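Local coordinates for anti-h(o) lectin I (Ulex europaeus, PDB 1FX5), which binds L-fucose and recognises the O(H) blood-group determinant as a legume lectin that carries manganese and calcium and forms a homodimer, at the glycan on A:Asn111, the manganese (II) ion and calcium ion site and the interface of chains A and B. Numbering follows the deposited sequence. Chains: chain A/B, Anti-h(o) lectin I.

Contact 1: the glycan on A:Asn111. Residues chain A 101, 111, 116, 118-119. With NAG (2-acetamido-2-deoxy-beta-D-glucopyranose), chain C; FUC (alpha-L-fucopyranose), chain E; NAG (2-acetamido-2-deoxy-beta-D-glucopyranose), chain D.
A:Asn111 and A:Arg101 lie in loops, A:Ser118 and A:Tyr119 in the short 3-10 helix 117-119, with A:Asp116 extended just before it (phi/psi -159/126°). This is an N-glycosylation site; its fucose is a branch of the lectin's own glycan, on O3 of the first NAG (chain C), and does not show the fucose-binding pocket. ND2 of A:Asn111 is bonded to C1 of NAG (chain C) at 1.4 Å. The asparagine CG stands anti to its carbonyl carbon, beside the backbone N (chi1 -73°). The backbone N of A:Asn111 donates to the phenol OH of A:Tyr119 at 3.1 Å, tying the main chain there to this ring. The acetamide methyl C8 of NAG (chain C) sits over the ring face of A:Tyr119, offset toward the rim, 4.0 Å from the centroid, a CH-pi contact. The carboxylate of A:Asp116 meets the methyl from the side, roughly at a right angle to the ring direction, with OD2 3.4 Å from C8. Its OD1 accepts the backbone N of A:Ser118 at 2.9 Å from above the carboxylate plane. A:Arg101 runs extended from CG to NE. CD1 of A:Tyr119 lies over the centre of its guanidinium face, and NE in plane at the tyrosine ring's edge. All three sugars are poorly ordered. OD1 of A:Asn111 lies 3.1 Å from ring O5 of NAG (chain C), two acceptors brought together by the N-glycosidic link.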
loop_
_atom_site.group_PDB
_atom_site.type_symbol
_atom_site.label_atom_id
_atom_site.label_comp_id
_atom_site.label_asym_id
_atom_site.label_seq_id
_atom_site.Cartn_x
_atom_site.Cartn_y
_atom_site.Cartn_z
ATOM N N ARG A 101 21.447 8.332 3.079
ATOM C CA ARG A 101 22.657 8.773 3.770
ATOM C C ARG A 101 23.883 8.370 2.975
ATOM O O ARG A 101 23.815 8.307 1.744
ATOM C CB ARG A 101 22.707 8.261 5.216
ATOM C CG ARG A 101 21.714 8.981 6.122
ATOM C CD ARG A 101 21.671 8.386 7.506
ATOM N NE ARG A 101 20.658 9.022 8.342
ATOM C CZ ARG A 101 19.459 8.502 8.611
ATOM N NH1 ARG A 101 19.108 7.322 8.112
ATOM N NH2 ARG A 101 18.611 9.158 9.388
ATOM N N ASN A 111 25.642 7.229 8.428
ATOM C CA ASN A 111 26.585 8.343 8.173
ATOM C C ASN A 111 28.036 7.879 8.235
ATOM O O ASN A 111 28.891 8.368 7.491
ATOM C CB ASN A 111 26.502 9.448 9.248
ATOM C CG ASN A 111 25.250 10.301 9.165
ATOM O OD1 ASN A 111 24.541 10.324 8.157
ATOM N ND2 ASN A 111 24.986 10.983 10.281
ATOM N N ASP A 116 23.793 4.496 16.818
ATOM C CA ASP A 116 22.932 5.517 17.392
ATOM C C ASP A 116 21.473 5.103 17.316
ATOM O O ASP A 116 20.963 4.813 16.222
ATOM C CB ASP A 116 23.151 6.814 16.584
ATOM C CG ASP A 116 22.513 8.063 17.211
ATOM O OD1 ASP A 116 21.481 8.003 17.908
ATOM O OD2 ASP A 116 23.062 9.143 16.961
ATOM N N SER A 118 18.829 6.801 17.449
ATOM C CA SER A 118 17.967 7.651 16.638
ATOM C C SER A 118 17.832 7.234 15.178
ATOM O O SER A 118 17.020 7.812 14.463
ATOM C CB SER A 118 18.310 9.132 16.772
ATOM O OG SER A 118 19.586 9.407 16.245
ATOM N N TYR A 119 18.638 6.268 14.721
ATOM C CA TYR A 119 18.547 5.799 13.341
ATOM C C TYR A 119 17.219 5.013 13.214
ATOM O O TYR A 119 16.609 5.018 12.152
ATOM C CB TYR A 119 19.680 4.828 12.985
ATOM C CG TYR A 119 20.953 5.469 12.501
ATOM C CD1 TYR A 119 20.959 6.340 11.401
ATOM C CD2 TYR A 119 22.160 5.244 13.165
ATOM C CE1 TYR A 119 22.132 6.975 10.985
ATOM C CE2 TYR A 119 23.347 5.881 12.752
ATOM C CZ TYR A 119 23.319 6.743 11.669
ATOM O OH TYR A 119 24.485 7.388 11.304
HETATM C C1 NAG C . 24.051 12.090 10.307
HETATM C C2 NAG C . 23.920 12.615 11.730
HETATM C C3 NAG C . 22.861 13.705 11.737
HETATM C C4 NAG C . 23.348 14.824 10.827
HETATM C C5 NAG C . 23.540 14.249 9.424
HETATM C C6 NAG C . 24.020 15.269 8.402
HETATM C C7 NAG C . 22.605 10.759 12.569
HETATM C C8 NAG C . 22.424 9.730 13.678
HETATM N N2 NAG C . 23.634 11.584 12.710
HETATM O O3 NAG C . 22.650 14.185 13.077
HETATM O O4 NAG C . 22.386 15.894 10.792
HETATM O O5 NAG C . 24.501 13.164 9.470
HETATM O O6 NAG C . 25.082 16.055 8.921
HETATM O O7 NAG C . 21.803 10.840 11.629
HETATM C C1 FUC E . 21.590 13.570 13.760
HETATM C C2 FUC E . 21.981 13.365 15.222
HETATM C C3 FUC E . 22.031 14.721 15.941
HETATM C C4 FUC E . 20.724 15.508 15.718
HETATM C C5 FUC E . 20.404 15.612 14.222
HETATM C C6 FUC E . 19.052 16.247 13.950
HETATM O O2 FUC E . 23.262 12.732 15.276
HETATM O O3 FUC E . 22.245 14.517 17.338
HETATM O O4 FUC E . 19.644 14.875 16.399
HETATM O O5 FUC E . 20.371 14.295 13.643
HETATM C C1 NAG D . 22.867 17.173 11.053
HETATM C C2 NAG D . 21.723 18.182 10.817
HETATM C C3 NAG D . 21.933 19.531 11.516
HETATM C C4 NAG D . 22.398 19.314 12.947
HETATM C C5 NAG D . 23.685 18.494 12.878
HETATM C C6 NAG D . 24.423 18.336 14.199
HETATM C C7 NAG D . 20.719 17.710 8.668
HETATM C C8 NAG D . 20.662 18.018 7.178
HETATM N N2 NAG D . 21.597 18.407 9.386
HETATM O O3 NAG D . 20.716 20.268 11.517
HETATM O O4 NAG D . 22.596 20.562 13.606
HETATM O O5 NAG D . 23.346 17.179 12.409
HETATM O O6 NAG D . 23.649 17.588 15.129
HETATM O O7 NAG D . 19.971 16.866 9.174
#

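Contact 2: the manganese (II) ion and calcium ion site. Residues chain A 105, 107, 125, 127, 129-130, 133-134, 136-137, 140, 142, 150, 152. With MN (manganese (II) ion), chain F; CA (calcium ion), chain G.
This is the paired manganese and calcium site of the legume lectins, where the ions hold neighbouring loops in the shape needed to bind sugar. The end of strand 122-127, the loop after it and the start of strand 142-147 wrap both ions. A:Asp127 joins them. Its CG is anti to the backbone N (chi1 -164°), and OD1 reaches manganese at 2.2 Å while both carboxylate oxygens bind calcium. The loop then turns back, and the backbone N of A:Ile129 donates to OD2 of A:Asp127 from above the carboxylate plane. The carbonyl O of A:Ile129 binds calcium at 2.4 Å. Further along, A:Asn134 adds its amide OD1. A:Asp137 bridges, OD1 to calcium and OD2 to manganese. A:Glu125 puts CG between its backbone N and carbonyl carbon (chi1 65°), runs extended beyond it, and gives OE1 to manganese. NE2 of A:His142 also binds manganese, at 2.4 Å; its ND1 donates to O of A:Phe140, which fixes the ring's rotation. Manganese is near octahedral with waters 1 and 2; calcium has seven ligand atoms in the model, waters 3 and 4 among them. O of A:Val150 and OE2 of A:Glu125 meet water 1, and OG of A:Ser152 meets water 2. Water 4 pairs with O of A:Gly105 and NE1 of A:Trp136.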
loop_
_atom_site.group_PDB
_atom_site.type_symbol
_atom_site.label_atom_id
_atom_site.label_comp_id
_atom_site.label_asym_id
_atom_site.label_seq_id
_atom_site.Cartn_x
_atom_site.Cartn_y
_atom_site.Cartn_z
ATOM N N GLY A 105 30.357 1.402 1.620
ATOM C CA GLY A 105 30.153 0.405 2.662
ATOM C C GLY A 105 29.135 0.722 3.751
ATOM O O GLY A 105 28.942 -0.058 4.684
ATOM N N PHE A 107 25.948 1.441 2.924
ATOM C CA PHE A 107 24.677 1.090 2.264
ATOM C C PHE A 107 23.580 2.130 2.095
ATOM O O PHE A 107 22.418 1.750 1.816
ATOM C CB PHE A 107 24.023 -0.105 2.986
ATOM C CG PHE A 107 24.911 -1.308 3.114
ATOM C CD1 PHE A 107 25.457 -1.663 4.346
ATOM C CD2 PHE A 107 25.207 -2.087 2.004
ATOM C CE1 PHE A 107 26.286 -2.774 4.473
ATOM C CE2 PHE A 107 26.040 -3.200 2.123
ATOM C CZ PHE A 107 26.579 -3.540 3.366
ATOM N N GLU A 125 21.671 -7.453 6.161
ATOM C CA GLU A 125 22.649 -7.165 5.113
ATOM C C GLU A 125 23.312 -8.399 4.445
ATOM O O GLU A 125 23.601 -9.410 5.094
ATOM C CB GLU A 125 23.749 -6.211 5.631
ATOM C CG GLU A 125 24.616 -6.836 6.742
ATOM C CD GLU A 125 25.826 -6.006 7.129
ATOM O OE1 GLU A 125 26.913 -6.582 7.313
ATOM O OE2 GLU A 125 25.709 -4.783 7.278
ATOM N N ASP A 127 26.383 -8.396 2.770
ATOM C CA ASP A 127 27.633 -7.668 2.683
ATOM C C ASP A 127 28.714 -8.389 1.884
ATOM O O ASP A 127 29.294 -9.379 2.354
ATOM C CB ASP A 127 28.072 -7.384 4.123
ATOM C CG ASP A 127 29.134 -6.310 4.220
ATOM O OD1 ASP A 127 29.297 -5.710 5.301
ATOM O OD2 ASP A 127 29.818 -6.060 3.226
ATOM N N ILE A 129 31.865 -7.280 1.108
ATOM C CA ILE A 129 33.269 -6.983 1.442
ATOM C C ILE A 129 33.470 -6.688 2.945
ATOM O O ILE A 129 32.734 -5.859 3.521
ATOM C CB ILE A 129 33.852 -5.814 0.575
ATOM C CG1 ILE A 129 35.387 -5.855 0.581
ATOM C CG2 ILE A 129 33.345 -4.441 1.038
ATOM C CD1 ILE A 129 36.010 -6.843 -0.431
ATOM N N GLY A 130 34.441 -7.373 3.570
ATOM C CA GLY A 130 34.744 -7.187 4.997
ATOM C C GLY A 130 36.102 -6.554 5.319
ATOM O O GLY A 130 36.622 -5.767 4.525
ATOM N N VAL A 133 39.325 -3.943 4.295
ATOM C CA VAL A 133 38.646 -2.859 3.570
ATOM C C VAL A 133 37.619 -2.137 4.434
ATOM O O VAL A 133 37.506 -0.920 4.366
ATOM C CB VAL A 133 38.012 -3.369 2.269
ATOM C CG1 VAL A 133 37.341 -2.227 1.530
ATOM C CG2 VAL A 133 39.090 -4.008 1.391
ATOM N N ASN A 134 36.834 -2.894 5.197
ATOM C CA ASN A 134 35.825 -2.329 6.087
ATOM C C ASN A 134 36.300 -2.849 7.434
ATOM O O ASN A 134 36.053 -4.008 7.772
ATOM C CB ASN A 134 34.433 -2.872 5.774
ATOM C CG ASN A 134 33.814 -2.234 4.531
ATOM O OD1 ASN A 134 32.756 -2.654 4.054
ATOM N ND2 ASN A 134 34.479 -1.219 4.001
ATOM N N TRP A 136 35.250 -2.554 10.430
ATOM C CA TRP A 136 34.233 -2.964 11.398
ATOM C C TRP A 136 33.580 -4.334 11.148
ATOM O O TRP A 136 32.762 -4.764 11.947
ATOM C CB TRP A 136 33.122 -1.913 11.420
ATOM C CG TRP A 136 32.572 -1.624 10.044
ATOM C CD1 TRP A 136 31.520 -2.262 9.413
ATOM C CD2 TRP A 136 33.044 -0.617 9.125
ATOM N NE1 TRP A 136 31.318 -1.699 8.168
ATOM C CE2 TRP A 136 32.232 -0.692 7.970
ATOM C CE3 TRP A 136 34.075 0.336 9.167
ATOM C CZ2 TRP A 136 32.412 0.155 6.880
ATOM C CZ3 TRP A 136 34.256 1.178 8.078
ATOM C CH2 TRP A 136 33.428 1.081 6.953
ATOM N N ASP A 137 33.881 -4.955 10.003
ATOM C CA ASP A 137 33.335 -6.266 9.596
ATOM C C ASP A 137 34.234 -7.483 9.882
ATOM O O ASP A 137 35.414 -7.319 10.212
ATOM C CB ASP A 137 33.187 -6.292 8.067
ATOM C CG ASP A 137 31.998 -5.536 7.554
ATOM O OD1 ASP A 137 32.127 -4.979 6.429
ATOM O OD2 ASP A 137 30.932 -5.532 8.225
ATOM N N PHE A 140 35.658 -11.433 5.890
ATOM C CA PHE A 140 35.132 -12.152 4.714
ATOM C C PHE A 140 33.701 -11.700 4.411
ATOM O O PHE A 140 33.082 -11.051 5.250
ATOM C CB PHE A 140 35.134 -13.669 4.960
ATOM C CG PHE A 140 34.787 -14.074 6.383
ATOM C CD1 PHE A 140 35.772 -14.588 7.230
ATOM C CD2 PHE A 140 33.492 -13.928 6.876
ATOM C CE1 PHE A 140 35.474 -14.938 8.534
ATOM C CE2 PHE A 140 33.183 -14.279 8.190
ATOM C CZ PHE A 140 34.177 -14.783 9.019
ATOM N N HIS A 142 29.704 -11.687 4.145
ATOM C CA HIS A 142 28.823 -12.278 5.151
ATOM C C HIS A 142 27.403 -11.720 5.141
ATOM O O HIS A 142 27.143 -10.690 4.489
ATOM C CB HIS A 142 29.433 -11.926 6.520
ATOM C CG HIS A 142 29.709 -10.449 6.691
ATOM N ND1 HIS A 142 30.757 -9.779 6.090
ATOM C CD2 HIS A 142 29.008 -9.499 7.363
ATOM C CE1 HIS A 142 30.664 -8.476 6.393
ATOM N NE2 HIS A 142 29.619 -8.245 7.168
ATOM N N VAL A 150 26.147 0.185 11.606
ATOM C CA VAL A 150 26.709 -0.525 10.456
ATOM C C VAL A 150 27.437 -1.806 10.954
ATOM O O VAL A 150 27.782 -2.693 10.164
ATOM C CB VAL A 150 27.660 0.396 9.599
ATOM C CG1 VAL A 150 28.979 0.689 10.339
ATOM C CG2 VAL A 150 27.925 -0.243 8.220
ATOM N N SER A 152 27.292 -5.259 12.831
ATOM C CA SER A 152 26.274 -6.268 13.163
ATOM C C SER A 152 26.331 -6.877 14.575
ATOM O O SER A 152 27.406 -6.935 15.190
ATOM C CB SER A 152 26.386 -7.445 12.175
ATOM O OG SER A 152 26.442 -7.034 10.817
HETATM MN MN MN F . 29.010 -5.975 7.432
HETATM CA CA CA G . 31.175 -4.267 4.306
HETATM O O HOH W 1 28.279 -4.011 7.766
HETATM O O HOH W 2 28.749 -6.530 9.538
HETATM O O HOH W 3 30.342 -3.529 2.297
HETATM O O HOH W 4 29.804 -2.738 5.441
#

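Contact 3: the interface of chains A and B. Residues chain A 7-10, 12, 17; chain B 1-2, 209.
The tight part of this dimer patch is the N-terminus of chain B laid against chain A. CB of B:Ser1 sits over the centre of the A:Phe8 ring face, 3.8 Å from the centroid, a CH-pi contact. OD1 of A:Asp17 accepts the terminal N of B:Ser1 at 2.7 Å through its syn lone pair. The terminal amine is likely charged, so the pairing should gain from opposite charge. One residue on, the backbone N of B:Asp2 donates to O of A:Lys7 at 2.8 Å, nearly along the C=O axis. The side chain of B:Asp2 then turns back (chi1 -63°), and OD2 takes the backbone N of A:Lys9 at 2.8 Å through its anti lone pair. That bond is almost straight, 176° at H. The A:Lys9 chain is extended and crosses B:Asp2 obliquely; its NZ does not touch the carboxylate. OD1 of A:Asp17 lies in plane at the edge of the B:Trp209 ring, and OD2 is 3.5 Å from CH2. The looser side runs through water. Water 5 links O of A:Asn10 to OD2 of B:Asp2, and water 7 joins OD1 of both residues. Water 6 lies in the ring plane of B:Trp209, between its NE1 and OG of A:Ser12. The end of strand 3-8 of chain A, the loop after it and A:Asp17, just before strand 18-22, meet the N-terminus of chain B and the start of its strand 209-219.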
loop_
_atom_site.group_PDB
_atom_site.type_symbol
_atom_site.label_atom_id
_atom_site.label_comp_id
_atom_site.label_asym_id
_atom_site.label_seq_id
_atom_site.Cartn_x
_atom_site.Cartn_y
_atom_site.Cartn_z
ATOM N N LYS A 7 2.395 -8.631 -3.933
ATOM C CA LYS A 7 3.307 -9.491 -4.685
ATOM C C LYS A 7 3.628 -8.865 -6.026
ATOM O O LYS A 7 2.721 -8.417 -6.751
ATOM C CB LYS A 7 2.711 -10.881 -4.927
ATOM C CG LYS A 7 3.698 -11.843 -5.578
ATOM C CD LYS A 7 3.031 -13.050 -6.221
ATOM C CE LYS A 7 2.491 -14.038 -5.201
ATOM N NZ LYS A 7 1.940 -15.262 -5.878
ATOM N N PHE A 8 4.915 -8.777 -6.325
ATOM C CA PHE A 8 5.387 -8.217 -7.578
ATOM C C PHE A 8 6.024 -9.421 -8.283
ATOM O O PHE A 8 7.023 -9.981 -7.784
ATOM C CB PHE A 8 6.508 -7.189 -7.355
ATOM C CG PHE A 8 6.062 -5.855 -6.815
ATOM C CD1 PHE A 8 5.761 -4.807 -7.679
ATOM C CD2 PHE A 8 6.041 -5.617 -5.443
ATOM C CE1 PHE A 8 5.449 -3.537 -7.186
ATOM C CE2 PHE A 8 5.727 -4.350 -4.945
ATOM C CZ PHE A 8 5.431 -3.307 -5.823
ATOM N N LYS A 9 5.446 -9.857 -9.401
ATOM C CA LYS A 9 5.992 -10.993 -10.153
ATOM C C LYS A 9 7.211 -10.518 -10.949
ATOM O O LYS A 9 8.067 -11.308 -11.330
ATOM C CB LYS A 9 4.932 -11.588 -11.049
ATOM C CG LYS A 9 3.880 -12.272 -10.237
ATOM C CD LYS A 9 2.761 -12.782 -11.092
ATOM C CE LYS A 9 1.793 -13.567 -10.233
ATOM N NZ LYS A 9 0.453 -13.534 -10.852
ATOM N N ASN A 10 7.228 -9.215 -11.206
ATOM C CA ASN A 10 8.274 -8.487 -11.928
ATOM C C ASN A 10 7.920 -7.019 -11.718
ATOM O O ASN A 10 6.905 -6.736 -11.091
ATOM C CB ASN A 10 8.389 -8.864 -13.413
ATOM C CG ASN A 10 7.118 -8.641 -14.193
ATOM O OD1 ASN A 10 6.207 -7.945 -13.759
ATOM N ND2 ASN A 10 7.056 -9.241 -15.371
ATOM N N SER A 12 7.337 -2.897 -13.335
ATOM C CA SER A 12 7.080 -2.105 -14.553
ATOM C C SER A 12 7.712 -0.721 -14.483
ATOM O O SER A 12 7.726 -0.089 -13.424
ATOM C CB SER A 12 5.574 -2.008 -14.866
ATOM O OG SER A 12 4.796 -1.746 -13.708
ATOM N N ASP A 17 3.711 2.585 -7.480
ATOM C CA ASP A 17 3.743 2.176 -6.083
ATOM C C ASP A 17 5.085 1.970 -5.363
ATOM O O ASP A 17 5.109 1.357 -4.286
ATOM C CB ASP A 17 2.824 0.967 -5.874
ATOM C CG ASP A 17 3.249 -0.251 -6.679
ATOM O OD1 ASP A 17 2.585 -1.302 -6.532
ATOM O OD2 ASP A 17 4.230 -0.166 -7.458
ATOM N N SER B 1 1.902 -3.397 -8.143
ATOM C CA SER B 1 2.124 -4.834 -7.849
ATOM C C SER B 1 1.093 -5.629 -8.636
ATOM O O SER B 1 0.266 -5.040 -9.324
ATOM C CB SER B 1 1.935 -5.077 -6.347
ATOM O OG SER B 1 0.638 -4.699 -5.900
ATOM N N ASP B 2 1.156 -6.956 -8.561
ATOM C CA ASP B 2 0.207 -7.819 -9.269
ATOM C C ASP B 2 -0.958 -8.184 -8.334
ATOM O O ASP B 2 -2.117 -8.210 -8.753
ATOM C CB ASP B 2 0.921 -9.068 -9.789
ATOM C CG ASP B 2 2.001 -8.725 -10.796
ATOM O OD1 ASP B 2 1.655 -8.455 -11.962
ATOM O OD2 ASP B 2 3.186 -8.672 -10.431
ATOM N N TRP B 209 -3.347 2.747 -13.481
ATOM C CA TRP B 209 -3.160 2.906 -12.043
ATOM C C TRP B 209 -4.243 3.845 -11.492
ATOM O O TRP B 209 -4.414 4.959 -11.988
ATOM C CB TRP B 209 -1.765 3.463 -11.727
ATOM C CG TRP B 209 -0.628 2.517 -12.028
ATOM C CD1 TRP B 209 -0.020 2.334 -13.230
ATOM C CD2 TRP B 209 0.038 1.635 -11.103
ATOM N NE1 TRP B 209 0.981 1.399 -13.123
ATOM C CE2 TRP B 209 1.038 0.950 -11.828
ATOM C CE3 TRP B 209 -0.119 1.353 -9.743
ATOM C CZ2 TRP B 209 1.887 -0.005 -11.235
ATOM C CZ3 TRP B 209 0.721 0.401 -9.154
ATOM C CH2 TRP B 209 1.714 -0.266 -9.901
HETATM O O HOH W 5 4.294 -5.988 -10.714
HETATM O O HOH W 6 2.668 -0.096 -15.101
HETATM O O HOH W 7 3.897 -9.404 -13.800
#

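Contacts 1 and 2 are neighbours: the centres of their C-alpha atoms are about 17 Å apart. The centre of contact 3 lies about 31 Å from the centres of contacts 1 and 2, again over C-alpha atoms. No residue is shared. Contacts 1 and 2 draw on the same stretches of chain, the loops around 3-10 helix 104-106 and the segment from 3-10 helix 117-119 into strand 122-127. Contact 3 uses other strands, at the edge where the two subunits meet. The two-fold repeats it with the chains exchanged. In the copy given, the glycan and metal site of chain A lie far from this patch.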